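Local coordinates for probable transcriptional regulator (Pseudomonas aeruginosa, PDB 2ESN), which probably acts as a LysR-type transcriptional regulator, joining a helix-turn-helix DNA-binding region to a substrate-binding domain that would sense a small effector, at residues A107-A112 and T235-L240; F153-D158 and L280-H285. All blocks are in the same frame, centred on the assembly; numbering follows the deposited sequence.

Interaction 1: A107-A112 and T235-L240; sequences ATDYTA and TVLAAL
Asp109 has CG in the crowded position between its own backbone N and carbonyl carbon, with chi1 stretched to 89°. CB points toward residues 235-240, and the carboxylate meets the start of helix 236-244. Both oxygens are used there. Asp109 OD1 accepts from Val236 N at 3.2 Å, through its syn lone pair. Asp109 OD2 accepts from Leu237 N at 3.0 Å, and this bond is the straighter of the two, with an N-H...O angle of 169°. The position of OD2 is less certain, because it sits too near the CG2 methyl of Thr235. The side chains of Asp109 and Thr235 cross at about a right angle. Thr235 is the N-cap residue by position, but its side chain makes no capping bond. The carboxylate from the other segment instead takes the first two N-H groups of the helix.

Tyr110 turns its CG anti to the backbone N (chi1 177°), and the ring is carried clear of Asp109. Tyr110 CB rests on CG2 of Val236 at 3.8 Å, the apolar part of the contact. Its hydroxyl is hydrogen-bonded to that of Tyr278. Just before Asp109, Thr108 holds the N-cap position of helix 109-126. Thr108 N donates to Thr111 OG1 at 2.9 Å, almost in a straight line.

The contact joins the starts of two helices of the LysR substrate-binding domain. Leu237 and Ala238 also pack against Leu237 and Asp109 of the second subunit, so the site lies at a subunit interface. The carboxylate is buried, yet two backbone N-H groups grip it. The positive end of the helix dipole would be expected to stabilise its charge, and so to favour the ionised form of Asp109.

Interaction 2: F153-D158 and L280-H285; sequences FALGYD and LRLYSH
Leu282 CD1 lies at the apolar centre, 3.6 Å from both Leu155 CD2 and Phe153 CD2. Leu155 and Leu282 run side by side, pointing the same way, and Phe153 crosses Leu282 obliquely. Helix 293-303 covers Phe153 and Leu282, while Leu155 packs on helix 109-126. Farther along, the CD2 methyl of Leu280 meets the edge of the Tyr157 ring.

The two strands are antiparallel neighbours in the mixed sheet of the periplasmic-binding-protein-like fold of LysR substrate-binding domains. Ala154 and Tyr283 form a hydrogen-bonded pair, with Tyr283 N to Ala154 O at 2.8 Å. Gly156 and Arg281 form the next. There Arg281 N meets Gly156 O at 2.6 Å, nearly along the C=O axis.

On the face carrying Ala154, the Tyr283 ring lies along strand 153-157, its edge toward Ala154 O and Gly156 N. Tyr283 OH donates to Asp158 OD1 at 2.8 Å, from above the carboxylate plane. Lys140 also bonds to this hydroxyl. The Arg281 chain bends at chi2 and chi3, bringing its guanidinium to Asp158. Asp158 OD2 lies over one guanidinium face and makes a salt bridge to NH1, though OD2 is crowded and less surely placed. Arg281 NE has a second acidic partner in Asp172.

Both interactions lie within the LysR substrate-binding domain, their centres about 16 Å apart. Their segments alternate along the chain: 107-112, 153-158, 235-240, then 280-285. Interaction 1 joins the starts of helices 109-126 and 236-244, and interaction 2 pairs strands 153-157 and 278-285. Strand 102-107 leads into helix 109-126 and lies parallel to strand 153-157, so the two share the sheet, and Leu155 and Leu280 pack on helix 109-126. The two interactions also touch directly. Thr111 OG1 lies 3.7 Å from Leu155 CB, and Tyr110 CE2 lies 3.8 Å from Leu280 CD1. No other chain of the assembly touches interaction 2. Helix 109-126 thus touches both the sheet and, at its start, the second subunit.

Interaction 1: A107-A112 and T235-L240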
ATOM      1  N   ALA C 107      -6.540 -18.974  -3.254  1.00 35.94           N
ATOM      2  CA  ALA C 107      -7.384 -20.032  -3.884  1.00 35.80           C
ATOM      3  C   ALA C 107      -8.447 -19.405  -4.720  1.00 35.71           C
ATOM      4  O   ALA C 107      -8.615 -18.158  -4.668  1.00 34.17           O
ATOM      5  CB  ALA C 107      -8.031 -20.890  -2.800  1.00 35.29           C
ATOM      6  N   THR C 108      -9.147 -20.249  -5.489  1.00 34.19           N
ATOM      7  CA  THR C 108     -10.368 -19.789  -6.134  1.00 33.33           C
ATOM      8  C   THR C 108     -11.581 -20.613  -5.610  1.00 33.06           C
ATOM      9  O   THR C 108     -11.378 -21.549  -4.852  1.00 31.01           O
ATOM     10  CB  THR C 108     -10.262 -19.937  -7.652  1.00 32.07           C
ATOM     11  OG1 THR C 108     -10.024 -21.303  -7.970  1.00 32.18           O
ATOM     12  CG2 THR C 108      -9.129 -19.060  -8.199  1.00 31.52           C
ATOM     13  N   ASP C 109     -12.811 -20.294  -6.033  1.00 32.55           N
ATOM     14  CA  ASP C 109     -13.907 -21.179  -5.702  1.00 32.73           C
ATOM     15  C   ASP C 109     -13.645 -22.575  -6.295  1.00 32.55           C
ATOM     16  O   ASP C 109     -13.882 -23.558  -5.646  1.00 33.97           O
ATOM     17  CB  ASP C 109     -15.272 -20.584  -6.088  1.00 34.56           C
ATOM     18  CG  ASP C 109     -15.685 -20.937  -7.494  1.00 35.79           C
ATOM     19  OD1 ASP C 109     -14.814 -20.833  -8.393  1.00 35.11           O
ATOM     20  OD2 ASP C 109     -16.846 -21.366  -7.666  1.00 33.39           O
ATOM     21  N   TYR C 110     -13.095 -22.678  -7.491  1.00 32.37           N
ATOM     22  CA  TYR C 110     -12.874 -24.010  -8.047  1.00 31.28           C
ATOM     23  C   TYR C 110     -11.876 -24.836  -7.253  1.00 30.29           C
ATOM     24  O   TYR C 110     -12.119 -25.984  -6.987  1.00 30.28           O
ATOM     25  CB  TYR C 110     -12.525 -24.007  -9.549  1.00 31.32           C
ATOM     26  CG  TYR C 110     -12.256 -25.398 -10.008  1.00 30.67           C
ATOM     27  CD1 TYR C 110     -13.205 -26.366  -9.862  1.00 31.00           C
ATOM     28  CD2 TYR C 110     -11.043 -25.753 -10.582  1.00 35.82           C
ATOM     29  CE1 TYR C 110     -13.002 -27.683 -10.248  1.00 28.94           C
ATOM     30  CE2 TYR C 110     -10.826 -27.075 -10.987  1.00 33.01           C
ATOM     31  CZ  TYR C 110     -11.810 -28.034 -10.775  1.00 31.24           C
ATOM     32  OH  TYR C 110     -11.627 -29.383 -11.091  1.00 35.91           O
ATOM     33  N   THR C 111     -10.747 -24.264  -6.873  1.00 30.54           N
ATOM     34  CA  THR C 111      -9.704 -25.028  -6.229  1.00 29.83           C
ATOM     35  C   THR C 111     -10.100 -25.295  -4.758  1.00 30.42           C
ATOM     36  O   THR C 111      -9.760 -26.317  -4.194  1.00 31.45           O
ATOM     37  CB  THR C 111      -8.287 -24.340  -6.370  1.00 30.31           C
ATOM     38  OG1 THR C 111      -8.348 -22.980  -5.907  1.00 29.74           O
ATOM     39  CG2 THR C 111      -7.740 -24.379  -7.831  1.00 29.22           C
ATOM     40  N   ALA C 112     -10.817 -24.387  -4.140  1.00 30.02           N
ATOM     41  CA  ALA C 112     -11.379 -24.671  -2.805  1.00 30.13           C
ATOM     42  C   ALA C 112     -12.329 -25.883  -2.877  1.00 30.03           C
ATOM     43  O   ALA C 112     -12.259 -26.820  -2.062  1.00 29.05           O
ATOM     44  CB  ALA C 112     -12.100 -23.415  -2.254  1.00 28.61           C
ATOM     45  N   THR C 235     -16.502 -17.157 -10.382  1.00 30.80           N
ATOM     46  CA  THR C 235     -16.943 -18.410  -9.730  1.00 32.40           C
ATOM     47  C   THR C 235     -17.420 -19.427 -10.791  1.00 31.90           C
ATOM     48  O   THR C 235     -18.457 -19.173 -11.419  1.00 31.41           O
ATOM     49  CB  THR C 235     -18.339 -18.218  -9.060  1.00 34.16           C
ATOM     50  OG1 THR C 235     -18.646 -16.864  -8.729  1.00 40.17           O
ATOM     51  CG2 THR C 235     -18.677 -19.183  -8.040  1.00 32.84           C
ATOM     52  N   VAL C 236     -16.772 -20.596 -10.882  1.00 31.47           N
ATOM     53  CA  VAL C 236     -17.224 -21.761 -11.657  1.00 30.50           C
ATOM     54  C   VAL C 236     -18.556 -22.314 -11.146  1.00 30.27           C
ATOM     55  O   VAL C 236     -19.460 -22.632 -11.937  1.00 29.49           O
ATOM     56  CB  VAL C 236     -16.180 -22.900 -11.627  1.00 31.20           C
ATOM     57  CG1 VAL C 236     -16.505 -23.991 -12.675  1.00 32.92           C
ATOM     58  CG2 VAL C 236     -14.913 -22.377 -12.013  1.00 36.55           C
ATOM     59  N   LEU C 237     -18.725 -22.380  -9.814  1.00 28.77           N
ATOM     60  CA  LEU C 237     -19.875 -23.064  -9.308  1.00 28.25           C
ATOM     61  C   LEU C 237     -21.134 -22.239  -9.530  1.00 27.53           C
ATOM     62  O   LEU C 237     -22.137 -22.795  -9.946  1.00 28.44           O
ATOM     63  CB  LEU C 237     -19.690 -23.535  -7.844  1.00 26.75           C
ATOM     64  CG  LEU C 237     -18.589 -24.544  -7.504  1.00 30.29           C
ATOM     65  CD1 LEU C 237     -18.650 -24.866  -5.952  1.00 30.75           C
ATOM     66  CD2 LEU C 237     -18.626 -25.818  -8.367  1.00 26.79           C
ATOM     67  N   ALA C 238     -21.089 -20.933  -9.297  1.00 28.31           N
ATOM     68  CA  ALA C 238     -22.229 -20.111  -9.680  1.00 29.58           C
ATOM     69  C   ALA C 238     -22.442 -20.162 -11.211  1.00 29.07           C
ATOM     70  O   ALA C 238     -23.573 -20.082 -11.657  1.00 29.44           O
ATOM     71  CB  ALA C 238     -22.077 -18.684  -9.195  1.00 28.18           C
ATOM     72  N   ALA C 239     -21.352 -20.246 -11.973  1.00 27.76           N
ATOM     73  CA  ALA C 239     -21.433 -20.226 -13.453  1.00 27.47           C
ATOM     74  C   ALA C 239     -22.199 -21.436 -13.976  1.00 27.11           C
ATOM     75  O   ALA C 239     -22.944 -21.341 -14.950  1.00 28.64           O
ATOM     76  CB  ALA C 239     -20.026 -20.236 -14.057  1.00 24.64           C
ATOM     77  N   LEU C 240     -21.995 -22.568 -13.335  1.00 26.16           N
ATOM     78  CA  LEU C 240     -22.656 -23.829 -13.677  1.00 26.18           C
ATOM     79  C   LEU C 240     -24.154 -23.648 -13.475  1.00 26.37           C
ATOM     80  O   LEU C 240     -24.939 -24.014 -14.353  1.00 26.18           O
ATOM     81  CB  LEU C 240     -22.067 -24.983 -12.819  1.00 24.86           C
ATOM     82  CG  LEU C 240     -20.705 -25.444 -13.319  1.00 24.10           C
ATOM     83  CD1 LEU C 240     -19.912 -26.158 -12.239  1.00 22.03           C
ATOM     84  CD2 LEU C 240     -20.877 -26.384 -14.506  1.00 26.70           C
TER

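Interaction 2: F153-D158 and L280-H285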
ATOM      1  N   PHE C 153       0.599 -21.170   0.936  1.00 38.58           N
ATOM      2  CA  PHE C 153       0.486 -21.856  -0.341  1.00 38.89           C
ATOM      3  C   PHE C 153      -0.492 -21.158  -1.297  1.00 37.84           C
ATOM      4  O   PHE C 153      -1.352 -20.426  -0.873  1.00 37.60           O
ATOM      5  CB  PHE C 153      -0.082 -23.275  -0.136  1.00 39.79           C
ATOM      6  CG  PHE C 153       0.781 -24.194   0.665  1.00 37.98           C
ATOM      7  CD1 PHE C 153       0.481 -24.438   1.998  1.00 39.18           C
ATOM      8  CD2 PHE C 153       1.842 -24.853   0.080  1.00 35.64           C
ATOM      9  CE1 PHE C 153       1.254 -25.332   2.757  1.00 40.45           C
ATOM     10  CE2 PHE C 153       2.671 -25.708   0.841  1.00 39.92           C
ATOM     11  CZ  PHE C 153       2.367 -25.977   2.160  1.00 39.64           C
ATOM     12  N   ALA C 154      -0.394 -21.477  -2.579  1.00 38.20           N
ATOM     13  CA  ALA C 154      -1.342 -20.969  -3.556  1.00 39.40           C
ATOM     14  C   ALA C 154      -1.775 -22.130  -4.398  1.00 40.27           C
ATOM     15  O   ALA C 154      -1.033 -23.097  -4.552  1.00 40.20           O
ATOM     16  CB  ALA C 154      -0.721 -19.852  -4.398  1.00 39.67           C
ATOM     17  N   LEU C 155      -2.996 -22.059  -4.922  1.00 40.57           N
ATOM     18  CA  LEU C 155      -3.542 -23.153  -5.737  1.00 40.71           C
ATOM     19  C   LEU C 155      -3.883 -22.631  -7.128  1.00 41.24           C
ATOM     20  O   LEU C 155      -4.291 -21.483  -7.267  1.00 39.56           O
ATOM     21  CB  LEU C 155      -4.850 -23.686  -5.099  1.00 39.73           C
ATOM     22  CG  LEU C 155      -4.820 -24.141  -3.635  1.00 38.36           C
ATOM     23  CD1 LEU C 155      -6.215 -24.623  -3.149  1.00 34.18           C
ATOM     24  CD2 LEU C 155      -3.804 -25.296  -3.482  1.00 39.85           C
ATOM     25  N   GLY C 156      -3.736 -23.482  -8.146  1.00 42.27           N
ATOM     26  CA  GLY C 156      -4.150 -23.128  -9.516  1.00 44.53           C
ATOM     27  C   GLY C 156      -3.572 -24.145 -10.483  1.00 46.47           C
ATOM     28  O   GLY C 156      -3.137 -25.201 -10.072  1.00 46.94           O
ATOM     29  N   TYR C 157      -3.556 -23.829 -11.767  1.00 49.07           N
ATOM     30  CA  TYR C 157      -2.875 -24.638 -12.769  1.00 52.09           C
ATOM     31  C   TYR C 157      -1.977 -23.768 -13.688  1.00 53.43           C
ATOM     32  O   TYR C 157      -2.140 -22.533 -13.738  1.00 52.53           O
ATOM     33  CB  TYR C 157      -3.858 -25.568 -13.522  1.00 53.80           C
ATOM     34  CG  TYR C 157      -4.879 -24.968 -14.525  1.00 54.87           C
ATOM     35  CD1 TYR C 157      -6.231 -24.754 -14.146  1.00 57.23           C
ATOM     36  CD2 TYR C 157      -4.509 -24.725 -15.876  1.00 57.19           C
ATOM     37  CE1 TYR C 157      -7.198 -24.266 -15.067  1.00 56.82           C
ATOM     38  CE2 TYR C 157      -5.462 -24.252 -16.831  1.00 57.37           C
ATOM     39  CZ  TYR C 157      -6.803 -24.005 -16.417  1.00 58.41           C
ATOM     40  OH  TYR C 157      -7.719 -23.506 -17.349  1.00 54.48           O
ATOM     41  N   ASP C 158      -1.008 -24.397 -14.364  1.00 55.88           N
ATOM     42  CA  ASP C 158      -0.098 -23.634 -15.261  1.00 58.20           C
ATOM     43  C   ASP C 158      -0.746 -23.599 -16.600  1.00 59.11           C
ATOM     44  O   ASP C 158      -1.128 -24.637 -17.125  1.00 59.01           O
ATOM     45  CB  ASP C 158       1.315 -24.260 -15.450  1.00 58.14           C
ATOM     46  CG  ASP C 158       2.094 -24.467 -14.125  1.00 59.57           C
ATOM     47  OD1 ASP C 158       2.044 -23.609 -13.202  1.00 57.55           O
ATOM     48  OD2 ASP C 158       2.778 -25.513 -14.048  1.00 58.94           O
ATOM     49  N   LEU C 280      -3.925 -29.327 -11.665  1.00 44.49           N
ATOM     50  CA  LEU C 280      -4.019 -28.347 -10.559  1.00 44.08           C
ATOM     51  C   LEU C 280      -2.781 -28.520  -9.686  1.00 44.11           C
ATOM     52  O   LEU C 280      -2.301 -29.627  -9.518  1.00 43.66           O
ATOM     53  CB  LEU C 280      -5.276 -28.551  -9.693  1.00 43.71           C
ATOM     54  CG  LEU C 280      -6.653 -28.280 -10.323  1.00 42.75           C
ATOM     55  CD1 LEU C 280      -7.708 -28.342  -9.231  1.00 41.93           C
ATOM     56  CD2 LEU C 280      -6.708 -26.904 -10.998  1.00 39.94           C
ATOM     57  N   ARG C 281      -2.263 -27.438  -9.147  1.00 44.62           N
ATOM     58  CA  ARG C 281      -1.036 -27.551  -8.399  1.00 46.92           C
ATOM     59  C   ARG C 281      -0.990 -26.721  -7.163  1.00 46.20           C
ATOM     60  O   ARG C 281      -1.801 -25.833  -6.919  1.00 44.88           O
ATOM     61  CB  ARG C 281       0.222 -27.340  -9.277  1.00 48.40           C
ATOM     62  CG  ARG C 281       0.072 -26.316 -10.322  1.00 53.57           C
ATOM     63  CD  ARG C 281       0.788 -26.748 -11.578  1.00 60.80           C
ATOM     64  NE  ARG C 281       2.190 -26.988 -11.326  1.00 65.92           N
ATOM     65  CZ  ARG C 281       3.036 -27.506 -12.209  1.00 70.39           C
ATOM     66  NH1 ARG C 281       2.596 -27.849 -13.430  1.00 72.25           N
ATOM     67  NH2 ARG C 281       4.317 -27.666 -11.874  1.00 67.43           N
ATOM     68  N   LEU C 282      -0.038 -27.103  -6.335  1.00 46.55           N
ATOM     69  CA  LEU C 282       0.143 -26.475  -5.057  1.00 46.63           C
ATOM     70  C   LEU C 282       1.455 -25.725  -5.215  1.00 46.89           C
ATOM     71  O   LEU C 282       2.489 -26.333  -5.446  1.00 46.75           O
ATOM     72  CB  LEU C 282       0.225 -27.576  -3.997  1.00 46.00           C
ATOM     73  CG  LEU C 282       0.544 -27.102  -2.591  1.00 47.10           C
ATOM     74  CD1 LEU C 282      -0.673 -26.324  -2.058  1.00 40.90           C
ATOM     75  CD2 LEU C 282       0.991 -28.283  -1.646  1.00 46.06           C
ATOM     76  N   TYR C 283       1.397 -24.407  -5.113  1.00 48.23           N
ATOM     77  CA  TYR C 283       2.580 -23.580  -5.177  1.00 48.48           C
ATOM     78  C   TYR C 283       3.049 -23.087  -3.800  1.00 49.65           C
ATOM     79  O   TYR C 283       2.233 -22.732  -2.937  1.00 47.64           O
ATOM     80  CB  TYR C 283       2.341 -22.360  -6.033  1.00 48.70           C
ATOM     81  CG  TYR C 283       1.784 -22.618  -7.400  1.00 49.48           C
ATOM     82  CD1 TYR C 283       0.395 -22.582  -7.615  1.00 48.63           C
ATOM     83  CD2 TYR C 283       2.628 -22.808  -8.507  1.00 49.49           C
ATOM     84  CE1 TYR C 283      -0.146 -22.771  -8.852  1.00 47.70           C
ATOM     85  CE2 TYR C 283       2.083 -23.005  -9.783  1.00 48.63           C
ATOM     86  CZ  TYR C 283       0.686 -22.980  -9.944  1.00 50.05           C
ATOM     87  OH  TYR C 283       0.101 -23.177 -11.189  1.00 48.59           O
ATOM     88  N   SER C 284       4.376 -23.078  -3.632  1.00 50.48           N
ATOM     89  CA  SER C 284       5.020 -22.485  -2.486  1.00 52.90           C
ATOM     90  C   SER C 284       6.383 -21.889  -2.854  1.00 54.78           C
ATOM     91  O   SER C 284       6.987 -22.231  -3.891  1.00 54.20           O
ATOM     92  CB  SER C 284       5.214 -23.498  -1.365  1.00 52.39           C
ATOM     93  OG  SER C 284       5.937 -24.579  -1.882  1.00 52.56           O
ATOM     94  N   HIS C 285       6.802 -20.977  -1.985  1.00 56.84           N
ATOM     95  CA  HIS C 285       8.141 -20.405  -1.946  1.00 60.13           C
ATOM     96  C   HIS C 285       9.175 -21.363  -1.319  1.00 60.62           C
ATOM     97  O   HIS C 285       8.943 -21.906  -0.236  1.00 59.66           O
ATOM     98  CB  HIS C 285       8.085 -19.121  -1.136  1.00 59.91           C
ATOM     99  CG  HIS C 285       9.206 -18.176  -1.425  1.00 65.88           C
ATOM    100  ND1 HIS C 285      10.492 -18.381  -0.967  1.00 68.78           N
ATOM    101  CD2 HIS C 285       9.236 -17.026  -2.139  1.00 67.85           C
ATOM    102  CE1 HIS C 285      11.265 -17.399  -1.387  1.00 68.80           C
ATOM    103  NE2 HIS C 285      10.528 -16.564  -2.101  1.00 69.25           N
TER